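PDB 6I60: alpha-rhamnosidase from Dictyoglomus thermophilum, which probably hydrolyses terminal non-reducing alpha-L-rhamnose residues in alpha-L-rhamnosides. Local coordinates for residues Arg346-Ile351 with Gly455-Thr460; Gln370-Trp375 with His434-Val439; Phe595-Ala600 with Phe632-Asp637. All blocks are in the same frame, centred on the assembly; numbering follows the deposited sequence.

Contact 1. Residues Arg346-Ile351 with Gly455-Thr460; sequences RITKTI and GKVVHT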
loop_
_atom_site.group_PDB
_atom_site.type_symbol
_atom_site.label_atom_id
_atom_site.label_comp_id
_atom_site.label_asym_id
_atom_site.label_seq_id
_atom_site.Cartn_x
_atom_site.Cartn_y
_atom_site.Cartn_z
ATOM N N ARG A 346 -7.413 -6.015 7.713
ATOM C CA ARG A 346 -8.570 -6.882 7.884
ATOM C C ARG A 346 -8.173 -8.327 7.618
ATOM O O ARG A 346 -7.092 -8.615 7.096
ATOM C CB ARG A 346 -9.716 -6.483 6.945
ATOM C CG ARG A 346 -10.457 -5.225 7.341
ATOM C CD ARG A 346 -11.797 -5.145 6.629
ATOM N NE ARG A 346 -11.974 -3.871 5.940
ATOM C CZ ARG A 346 -12.688 -2.859 6.419
ATOM N NH1 ARG A 346 -13.298 -2.970 7.593
ATOM N NH2 ARG A 346 -12.795 -1.734 5.724
ATOM N N ILE A 347 -9.066 -9.242 7.988
ATOM C CA ILE A 347 -8.990 -10.626 7.530
ATOM C C ILE A 347 -9.622 -10.649 6.142
ATOM O O ILE A 347 -10.845 -10.670 6.007
ATOM C CB ILE A 347 -9.688 -11.593 8.488
ATOM C CG1 ILE A 347 -9.018 -11.562 9.864
ATOM C CG2 ILE A 347 -9.682 -13.009 7.921
ATOM C CD1 ILE A 347 -9.622 -12.534 10.854
ATOM N N THR A 348 -8.788 -10.625 5.101
ATOM C CA THR A 348 -9.288 -10.470 3.741
ATOM C C THR A 348 -9.770 -11.777 3.124
ATOM O O THR A 348 -10.574 -11.739 2.186
ATOM C CB THR A 348 -8.206 -9.853 2.851
ATOM O OG1 THR A 348 -7.164 -10.811 2.624
ATOM C CG2 THR A 348 -7.616 -8.617 3.513
ATOM N N LYS A 349 -9.306 -12.924 3.617
ATOM C CA LYS A 349 -9.693 -14.203 3.034
ATOM C C LYS A 349 -9.436 -15.314 4.041
ATOM O O LYS A 349 -8.640 -15.165 4.971
ATOM C CB LYS A 349 -8.936 -14.478 1.727
ATOM C CG LYS A 349 -9.819 -14.497 0.491
ATOM C CD LYS A 349 -9.010 -14.748 -0.772
ATOM C CE LYS A 349 -9.696 -14.145 -1.993
ATOM N NZ LYS A 349 -9.512 -14.981 -3.212
ATOM N N THR A 350 -10.128 -16.434 3.837
ATOM C CA THR A 350 -9.936 -17.651 4.617
ATOM C C THR A 350 -9.574 -18.778 3.660
ATOM O O THR A 350 -10.379 -19.142 2.794
ATOM C CB THR A 350 -11.192 -18.008 5.419
ATOM O OG1 THR A 350 -11.774 -16.817 5.963
ATOM C CG2 THR A 350 -10.848 -18.958 6.557
ATOM N N ILE A 351 -8.370 -19.324 3.809
ATOM C CA ILE A 351 -7.882 -20.392 2.946
ATOM C C ILE A 351 -7.795 -21.682 3.746
ATOM O O ILE A 351 -7.642 -21.673 4.973
ATOM C CB ILE A 351 -6.513 -20.049 2.321
ATOM C CG1 ILE A 351 -5.435 -19.970 3.402
ATOM C CG2 ILE A 351 -6.594 -18.745 1.544
ATOM C CD1 ILE A 351 -4.148 -19.335 2.931
ATOM N N GLY A 455 -6.508 -21.023 7.562
ATOM C CA GLY A 455 -5.595 -19.904 7.408
ATOM C C GLY A 455 -6.348 -18.597 7.222
ATOM O O GLY A 455 -7.332 -18.519 6.485
ATOM N N LYS A 456 -5.873 -17.561 7.905
ATOM C CA LYS A 456 -6.464 -16.228 7.836
ATOM C C LYS A 456 -5.467 -15.290 7.164
ATOM O O LYS A 456 -4.389 -15.030 7.707
ATOM C CB LYS A 456 -6.844 -15.729 9.230
ATOM C CG LYS A 456 -7.926 -16.559 9.914
ATOM C CD LYS A 456 -9.222 -16.564 9.110
ATOM C CE LYS A 456 -10.340 -17.271 9.860
ATOM N NZ LYS A 456 -11.128 -16.321 10.695
ATOM N N VAL A 457 -5.825 -14.796 5.982
ATOM C CA VAL A 457 -5.000 -13.826 5.269
ATOM C C VAL A 457 -5.257 -12.448 5.866
ATOM O O VAL A 457 -6.395 -11.968 5.878
ATOM C CB VAL A 457 -5.299 -13.844 3.762
ATOM C CG1 VAL A 457 -4.379 -12.890 3.027
ATOM C CG2 VAL A 457 -5.151 -15.253 3.214
ATOM N N VAL A 458 -4.202 -11.812 6.368
ATOM C CA VAL A 458 -4.321 -10.574 7.127
ATOM C C VAL A 458 -3.351 -9.554 6.550
ATOM O O VAL A 458 -2.138 -9.795 6.522
ATOM C CB VAL A 458 -4.046 -10.794 8.623
ATOM C CG1 VAL A 458 -3.901 -9.461 9.339
ATOM C CG2 VAL A 458 -5.152 -11.630 9.252
ATOM N N HIS A 459 -3.882 -8.420 6.098
ATOM C CA HIS A 459 -3.086 -7.305 5.591
ATOM C C HIS A 459 -4.021 -6.117 5.387
ATOM O O HIS A 459 -5.226 -6.199 5.640
ATOM C CB HIS A 459 -2.356 -7.667 4.297
ATOM C CG HIS A 459 -3.258 -8.170 3.214
ATOM N ND1 HIS A 459 -3.431 -9.512 2.953
ATOM C CD2 HIS A 459 -4.036 -7.511 2.322
ATOM C CE1 HIS A 459 -4.276 -9.658 1.948
ATOM N NE2 HIS A 459 -4.658 -8.459 1.547
ATOM N N THR A 460 -3.448 -5.005 4.925
ATOM C CA THR A 460 -4.221 -3.808 4.609
ATOM C C THR A 460 -5.235 -4.109 3.514
ATOM O O THR A 460 -4.861 -4.392 2.371
ATOM C CB THR A 460 -3.295 -2.663 4.182
ATOM O OG1 THR A 460 -2.486 -2.260 5.294
ATOM C CG2 THR A 460 -4.104 -1.470 3.697
#
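Residues Arg346-Ile351 lie along Gly455-Val458 as an antiparallel strand pair, with N-to-C directions 134° apart, and backbone bonds supply the first kind of interaction. At one end Ile351 and Gly455 exchange two of them, Ile351 N giving to Gly455 O at 3.0 Å and Gly455 N returning to Ile351 O at 2.9 Å. At the other, Arg346 N reaches His459 O in a nearly straight bond (3.0 Å), while the answering bond from His459 N to Arg346 O is weak. Between these ends Val457 serves two residues: its O accepts from Thr348 N, and its N donates to Lys349 O. Thr348 and Lys349 thus both face Val457, a pattern consistent with a beta bulge.

Apolar contacts form on both faces. Ile347, Thr350, Lys456 and Val458 share one. There Ile347 CG1 rests 3.9 Å from Val458 CG2, and the aliphatic part of Lys456, bent at its second torsion (chi2 -60°), lies across Ile347 and beside Thr350. Its CD packs against Ile347 CG2 at 3.8 Å and its CE against Thr350 CG2 at 3.7 Å, before NZ forms a salt bridge with Glu428. On the reverse face Ile351 CG2 meets Val457 CG2, and both side chains also touch Tyr372.

One CH-pi contact completes the set. Thr348 CG2 sits over a face of the His459 ring, displaced toward the rim and 3.9 Å from the centroid of that ring. The His459 CG lies between backbone N and carbonyl carbon (chi1 55°), which turns a ring face to the Thr348 methyl group.

The whole is an edge pairing of an antiparallel beta sheet: strand 345-351 is outermost within the chain, and strand 453-458 joins it to strand 375-380 in the concanavalin-like region.

Contact 2. Residues Gln370-Trp375 with His434-Val439; sequences QNYTGW and HGFRYV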
loop_
_atom_site.group_PDB
_atom_site.type_symbol
_atom_site.label_atom_id
_atom_site.label_comp_id
_atom_site.label_asym_id
_atom_site.label_seq_id
_atom_site.Cartn_x
_atom_site.Cartn_y
_atom_site.Cartn_z
ATOM N N GLN A 370 0.806 -21.577 -0.644
ATOM C CA GLN A 370 1.074 -20.187 -0.973
ATOM C C GLN A 370 1.679 -19.506 0.244
ATOM O O GLN A 370 1.215 -19.708 1.369
ATOM C CB GLN A 370 -0.206 -19.466 -1.416
ATOM C CG GLN A 370 -0.089 -17.949 -1.483
ATOM C CD GLN A 370 0.651 -17.481 -2.717
ATOM O OE1 GLN A 370 0.386 -17.944 -3.827
ATOM N NE2 GLN A 370 1.591 -16.560 -2.531
ATOM N N ASN A 371 2.723 -18.714 0.010
ATOM C CA ASN A 371 3.337 -17.906 1.058
ATOM C C ASN A 371 2.492 -16.652 1.260
ATOM O O ASN A 371 2.490 -15.750 0.414
ATOM C CB ASN A 371 4.772 -17.554 0.677
ATOM C CG ASN A 371 5.579 -17.035 1.848
ATOM O OD1 ASN A 371 5.028 -16.629 2.871
ATOM N ND2 ASN A 371 6.897 -17.037 1.700
ATOM N N TYR A 372 1.769 -16.592 2.378
ATOM C CA TYR A 372 0.901 -15.454 2.660
ATOM C C TYR A 372 1.189 -14.890 4.044
ATOM O O TYR A 372 2.187 -15.255 4.673
ATOM C CB TYR A 372 -0.573 -15.854 2.536
ATOM C CG TYR A 372 -1.053 -16.836 3.583
ATOM C CD1 TYR A 372 -0.601 -18.151 3.594
ATOM C CD2 TYR A 372 -1.970 -16.452 4.554
ATOM C CE1 TYR A 372 -1.039 -19.052 4.546
ATOM C CE2 TYR A 372 -2.417 -17.348 5.511
ATOM C CZ TYR A 372 -1.948 -18.645 5.502
ATOM O OH TYR A 372 -2.390 -19.541 6.450
ATOM N N THR A 373 0.326 -13.997 4.527
ATOM C CA THR A 373 0.533 -13.330 5.803
ATOM C C THR A 373 -0.730 -13.402 6.646
ATOM O O THR A 373 -1.849 -13.435 6.125
ATOM C CB THR A 373 0.933 -11.864 5.619
ATOM O OG1 THR A 373 0.048 -11.237 4.684
ATOM C CG2 THR A 373 2.344 -11.776 5.103
ATOM N N GLY A 374 -0.534 -13.408 7.961
ATOM C CA GLY A 374 -1.636 -13.488 8.894
ATOM C C GLY A 374 -1.427 -14.543 9.958
ATOM O O GLY A 374 -0.325 -14.687 10.497
ATOM N N TRP A 375 -2.482 -15.287 10.269
ATOM C CA TRP A 375 -2.421 -16.330 11.280
ATOM C C TRP A 375 -3.336 -17.467 10.844
ATOM O O TRP A 375 -3.869 -17.469 9.731
ATOM C CB TRP A 375 -2.801 -15.772 12.657
ATOM C CG TRP A 375 -4.121 -15.058 12.676
ATOM C CD1 TRP A 375 -5.362 -15.626 12.655
ATOM C CD2 TRP A 375 -4.330 -13.642 12.726
ATOM N NE1 TRP A 375 -6.330 -14.652 12.686
ATOM C CE2 TRP A 375 -5.722 -13.425 12.731
ATOM C CE3 TRP A 375 -3.475 -12.536 12.768
ATOM C CZ2 TRP A 375 -6.279 -12.149 12.776
ATOM C CZ3 TRP A 375 -4.031 -11.270 12.812
ATOM C CH2 TRP A 375 -5.419 -11.087 12.817
ATOM N N HIS A 434 2.106 -13.522 11.179
ATOM C CA HIS A 434 3.272 -14.210 10.649
ATOM C C HIS A 434 3.181 -14.297 9.133
ATOM O O HIS A 434 2.093 -14.265 8.554
ATOM C CB HIS A 434 3.415 -15.627 11.235
ATOM C CG HIS A 434 2.896 -15.763 12.634
ATOM N ND1 HIS A 434 3.609 -15.341 13.736
ATOM C CD2 HIS A 434 1.741 -16.284 13.110
ATOM C CE1 HIS A 434 2.912 -15.591 14.830
ATOM N NE2 HIS A 434 1.775 -16.164 14.478
ATOM N N GLY A 435 4.347 -14.393 8.497
ATOM C CA GLY A 435 4.426 -14.663 7.076
ATOM C C GLY A 435 4.915 -16.077 6.850
ATOM O O GLY A 435 6.001 -16.440 7.311
ATOM N N PHE A 436 4.130 -16.890 6.153
ATOM C CA PHE A 436 4.424 -18.314 6.112
ATOM C C PHE A 436 3.681 -18.969 4.961
ATOM O O PHE A 436 2.744 -18.405 4.391
ATOM C CB PHE A 436 4.043 -18.991 7.434
ATOM C CG PHE A 436 2.584 -18.869 7.778
ATOM C CD1 PHE A 436 2.085 -17.706 8.346
ATOM C CD2 PHE A 436 1.711 -19.914 7.528
ATOM C CE1 PHE A 436 0.743 -17.590 8.659
ATOM C CE2 PHE A 436 0.368 -19.802 7.839
ATOM C CZ PHE A 436 -0.115 -18.638 8.407
ATOM N N ARG A 437 4.127 -20.176 4.629
ATOM C CA ARG A 437 3.396 -21.091 3.765
ATOM C C ARG A 437 3.025 -22.384 4.463
ATOM O O ARG A 437 1.998 -22.980 4.131
ATOM C CB ARG A 437 4.221 -21.418 2.508
ATOM C CG ARG A 437 3.493 -22.269 1.479
ATOM C CD ARG A 437 4.454 -22.805 0.430
ATOM N NE ARG A 437 3.858 -23.874 -0.366
ATOM C CZ ARG A 437 4.247 -24.198 -1.595
ATOM N NH1 ARG A 437 5.239 -23.536 -2.177
ATOM N NH2 ARG A 437 3.645 -25.186 -2.245
ATOM N N TYR A 438 3.822 -22.816 5.437
ATOM C CA TYR A 438 3.613 -24.058 6.161
ATOM C C TYR A 438 3.360 -23.763 7.632
ATOM O O TYR A 438 3.722 -22.701 8.150
ATOM C CB TYR A 438 4.819 -25.000 6.010
ATOM C CG TYR A 438 5.347 -25.101 4.594
ATOM C CD1 TYR A 438 6.298 -24.203 4.120
ATOM C CD2 TYR A 438 4.897 -26.093 3.730
ATOM C CE1 TYR A 438 6.782 -24.290 2.828
ATOM C CE2 TYR A 438 5.377 -26.187 2.436
ATOM C CZ TYR A 438 6.321 -25.282 1.989
ATOM O OH TYR A 438 6.807 -25.366 0.704
ATOM N N VAL A 439 2.735 -24.725 8.306
ATOM C CA VAL A 439 2.363 -24.595 9.709
ATOM C C VAL A 439 2.647 -25.919 10.401
ATOM O O VAL A 439 2.257 -26.980 9.903
ATOM C CB VAL A 439 0.880 -24.203 9.870
ATOM C CG1 VAL A 439 0.332 -24.685 11.205
ATOM C CG2 VAL A 439 0.710 -22.699 9.735
#
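Tyr372 pairs with Phe436 and Gly374 with His434 through four backbone hydrogen bonds of 2.8 to 2.9 Å between N and O, the strands 371-373 and 434-436 running antiparallel at 167° as a two-stranded pairing in the concanavalin-like domain. The second pair is held in the carbonyl planes, Gly374 N to His434 O and His434 N to Gly374 O. The backbone of Gly374 adopts angles at which a side chain would press on the preceding carbonyl, so glycine is called for here.

Tyr372 and Phe436 lead the side-chain contact. Each has CG between its own backbone N and carbonyl carbon (chi1 67° in the tyrosine), and on this shared face the two rings lean together. Their centroids are 4.6 Å apart and their planes inclined at 54°, an oblique pairing in which Tyr372 CZ approaches Phe436 CZ. The edge of the phenylalanine ring is turned to the carbonyl oxygen of Gly374, with CE1 3.6 Å from that O. Phe368 and His393 flank the pair with edge-to-face contacts, Phe368 on Tyr372 and His393 on Phe436.

Farther along, Arg437, which with Tyr438 faces Ala394 in a classic beta bulge, runs out extended beside the backbone of Gln370, its CG 3.4 Å from Gln370 O, and its NE forms a salt bridge with Asp367. Gln370 NE2 bonds to Asn371 O at 3.2 Å, approaching from above the carbonyl plane. The same NE2 also hydrogen-bonds to Thr801 O, Asn371 ND2 to Glu395 and His434 NE2 to Asp415.

The chemistry is thus divided: backbone bonds and two aromatic rings join the strands directly, whereas the amide nitrogens of Gln370 and Asn371 and NE2 of His434 find acceptors beyond the strand pair, and the salt bridge would help offset the charge of Arg437.

Contact 3. Residues Phe595-Ala600 with Phe632-Asp637; sequences FLKKLA and FYFYHD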
loop_
_atom_site.group_PDB
_atom_site.type_symbol
_atom_site.label_atom_id
_atom_site.label_comp_id
_atom_site.label_asym_id
_atom_site.label_seq_id
_atom_site.Cartn_x
_atom_site.Cartn_y
_atom_site.Cartn_z
ATOM N N PHE A 595 18.775 19.427 1.924
ATOM C CA PHE A 595 19.732 18.571 2.617
ATOM C C PHE A 595 20.611 17.813 1.631
ATOM O O PHE A 595 21.805 17.614 1.882
ATOM C CB PHE A 595 19.007 17.592 3.538
ATOM C CG PHE A 595 19.907 16.543 4.121
ATOM C CD1 PHE A 595 19.898 15.248 3.628
ATOM C CD2 PHE A 595 20.776 16.855 5.152
ATOM C CE1 PHE A 595 20.733 14.284 4.158
ATOM C CE2 PHE A 595 21.613 15.893 5.686
ATOM C CZ PHE A 595 21.593 14.607 5.187
ATOM N N LEU A 596 20.036 17.370 0.511
ATOM C CA LEU A 596 20.840 16.710 -0.512
ATOM C C LEU A 596 21.853 17.667 -1.122
ATOM O O LEU A 596 22.964 17.251 -1.469
ATOM C CB LEU A 596 19.936 16.125 -1.597
ATOM C CG LEU A 596 20.268 14.708 -2.067
ATOM C CD1 LEU A 596 20.694 13.839 -0.896
ATOM C CD2 LEU A 596 19.078 14.093 -2.784
ATOM N N LYS A 597 21.494 18.946 -1.258
ATOM C CA LYS A 597 22.449 19.934 -1.744
ATOM C C LYS A 597 23.606 20.111 -0.773
ATOM O O LYS A 597 24.726 20.431 -1.192
ATOM C CB LYS A 597 21.749 21.273 -1.981
ATOM C CG LYS A 597 21.002 21.366 -3.300
ATOM C CD LYS A 597 20.056 22.561 -3.313
ATOM C CE LYS A 597 20.760 23.835 -2.864
ATOM N NZ LYS A 597 19.800 24.949 -2.618
ATOM N N LYS A 598 23.358 19.910 0.524
ATOM C CA LYS A 598 24.433 19.993 1.506
ATOM C C LYS A 598 25.435 18.860 1.318
ATOM O O LYS A 598 26.648 19.072 1.428
ATOM C CB LYS A 598 23.851 19.976 2.921
ATOM C CG LYS A 598 24.877 19.741 4.021
ATOM C CD LYS A 598 24.258 19.898 5.403
ATOM C CE LYS A 598 24.744 18.814 6.358
ATOM N NZ LYS A 598 24.532 19.191 7.784
ATOM N N LEU A 599 24.946 17.651 1.027
ATOM C CA LEU A 599 25.833 16.522 0.773
ATOM C C LEU A 599 26.534 16.632 -0.571
ATOM O O LEU A 599 27.508 15.910 -0.811
ATOM C CB LEU A 599 25.051 15.207 0.837
ATOM C CG LEU A 599 24.423 14.823 2.179
ATOM C CD1 LEU A 599 23.507 13.623 2.012
ATOM C CD2 LEU A 599 25.498 14.539 3.212
ATOM N N ALA A 600 26.064 17.516 -1.452
ATOM C CA ALA A 600 26.631 17.692 -2.787
ATOM C C ALA A 600 27.035 19.150 -2.981
ATOM O O ALA A 600 26.363 19.901 -3.701
ATOM C CB ALA A 600 25.640 17.261 -3.865
ATOM N N PHE A 632 22.330 9.883 -9.363
ATOM C CA PHE A 632 21.159 9.633 -10.198
ATOM C C PHE A 632 19.886 10.105 -9.508
ATOM O O PHE A 632 19.015 10.713 -10.140
ATOM C CB PHE A 632 21.079 8.142 -10.538
ATOM C CG PHE A 632 19.755 7.709 -11.112
ATOM C CD1 PHE A 632 18.763 7.192 -10.292
ATOM C CD2 PHE A 632 19.514 7.790 -12.474
ATOM C CE1 PHE A 632 17.549 6.785 -10.819
ATOM C CE2 PHE A 632 18.304 7.378 -13.005
ATOM C CZ PHE A 632 17.321 6.877 -12.177
ATOM N N TYR A 633 19.766 9.841 -8.205
ATOM C CA TYR A 633 18.580 10.249 -7.466
ATOM C C TYR A 633 18.649 11.698 -7.005
ATOM O O TYR A 633 17.605 12.288 -6.707
ATOM C CB TYR A 633 18.362 9.317 -6.272
ATOM C CG TYR A 633 17.595 8.065 -6.638
ATOM C CD1 TYR A 633 16.229 8.113 -6.883
ATOM C CD2 TYR A 633 18.239 6.839 -6.758
ATOM C CE1 TYR A 633 15.521 6.975 -7.227
ATOM C CE2 TYR A 633 17.540 5.693 -7.100
ATOM C CZ TYR A 633 16.180 5.768 -7.333
ATOM O OH TYR A 633 15.472 4.638 -7.676
ATOM N N PHE A 634 19.847 12.285 -6.943
ATOM C CA PHE A 634 19.947 13.719 -6.693
ATOM C C PHE A 634 19.396 14.507 -7.874
ATOM O O PHE A 634 18.625 15.457 -7.695
ATOM C CB PHE A 634 21.400 14.105 -6.415
ATOM C CG PHE A 634 21.582 15.547 -6.039
ATOM C CD1 PHE A 634 20.633 16.203 -5.272
ATOM C CD2 PHE A 634 22.703 16.247 -6.452
ATOM C CE1 PHE A 634 20.799 17.530 -4.923
ATOM C CE2 PHE A 634 22.877 17.576 -6.107
ATOM C CZ PHE A 634 21.923 18.218 -5.342
ATOM N N TYR A 635 19.781 14.122 -9.092
ATOM C CA TYR A 635 19.189 14.727 -10.280
ATOM C C TYR A 635 17.703 14.406 -10.368
ATOM O O TYR A 635 16.898 15.255 -10.768
ATOM C CB TYR A 635 19.929 14.244 -11.529
ATOM C CG TYR A 635 19.334 14.710 -12.839
ATOM C CD1 TYR A 635 19.720 15.913 -13.409
ATOM C CD2 TYR A 635 18.396 13.940 -13.512
ATOM C CE1 TYR A 635 19.182 16.341 -14.608
ATOM C CE2 TYR A 635 17.850 14.361 -14.710
ATOM C CZ TYR A 635 18.251 15.561 -15.254
ATOM O OH TYR A 635 17.717 15.990 -16.446
ATOM N N HIS A 636 17.321 13.184 -9.988
ATOM C CA HIS A 636 15.915 12.796 -10.025
ATOM C C HIS A 636 15.080 13.649 -9.078
ATOM O O HIS A 636 13.995 14.117 -9.444
ATOM C CB HIS A 636 15.778 11.311 -9.680
ATOM C CG HIS A 636 14.376 10.791 -9.761
ATOM N ND1 HIS A 636 13.442 11.010 -8.771
ATOM C CD2 HIS A 636 13.752 10.053 -10.709
ATOM C CE1 HIS A 636 12.302 10.435 -9.109
ATOM N NE2 HIS A 636 12.463 9.846 -10.280
ATOM N N ASP A 637 15.574 13.871 -7.856
ATOM C CA ASP A 637 14.804 14.627 -6.876
ATOM C C ASP A 637 14.676 16.093 -7.263
ATOM O O ASP A 637 13.646 16.718 -6.985
ATOM C CB ASP A 637 15.439 14.492 -5.490
ATOM C CG ASP A 637 15.213 13.120 -4.875
ATOM O OD1 ASP A 637 15.737 12.859 -3.770
ATOM O OD2 ASP A 637 14.511 12.299 -5.502
#
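Helices 586-599 and 626-648 of the six-hairpin glycosidase domain pack in an antiparallel sense where Phe634 pushes between Leu596, Lys597 and Ala600, the last of these just past the helix end. The axes of the two short segments stand 11.0 Å apart, with N-to-C directions at 143°, a spacing bridged by the phenyl ring. With CG anti to the backbone N (chi1 -175°), the ring extends across to the facing helix. Leu596 slides alongside it in the opposite direction, CG 3.6 Å from Phe634 CD1, and the carbonyl oxygen of Leu596 lies over a face. Lys597 CG comes in at the ring edge, 3.9 Å from CZ of Phe634, and Ala600 CB touches its CE2 at 3.6 Å. Replacing Phe634 with an alanine would probably open a gap between the helices and take from Leu596 and Ala600 the ring they pack against here.

Asp637 touches Leu596 CD2 through OD1, while OD2 bonds to Thr563. Lys597 NZ forms a salt bridge with Glu594 and a hydrogen bond with Tyr656, which lines the site of a bound 2-(2-ethoxyethoxy)ethanol. Such apolar packing between antiparallel helices is typical of the (alpha/alpha)6 barrel that forms the catalytic domain in this family.

Contacts 1 and 2 belong to one beta region and touch directly: Lys456 N bonds to Trp375 O and Val458 N to Thr373 O, so the segments 455-460 and 370-375 are themselves neighbours. Contact 1 is partly buried and holds an outer strand, with threonine and lysine side chains reaching toward the surface; contact 2 is buried, with aromatic rings packed between the strands and several polar ends bonded to acidic residues outside the pair. Contact 3 stands apart, its centre about 41 Å from that of contact 1, in the helical domain. It too is buried, yet no hydrogen bond crosses it: helices satisfy their own backbones and meet through apolar side chains, whereas strands meet through the backbone first.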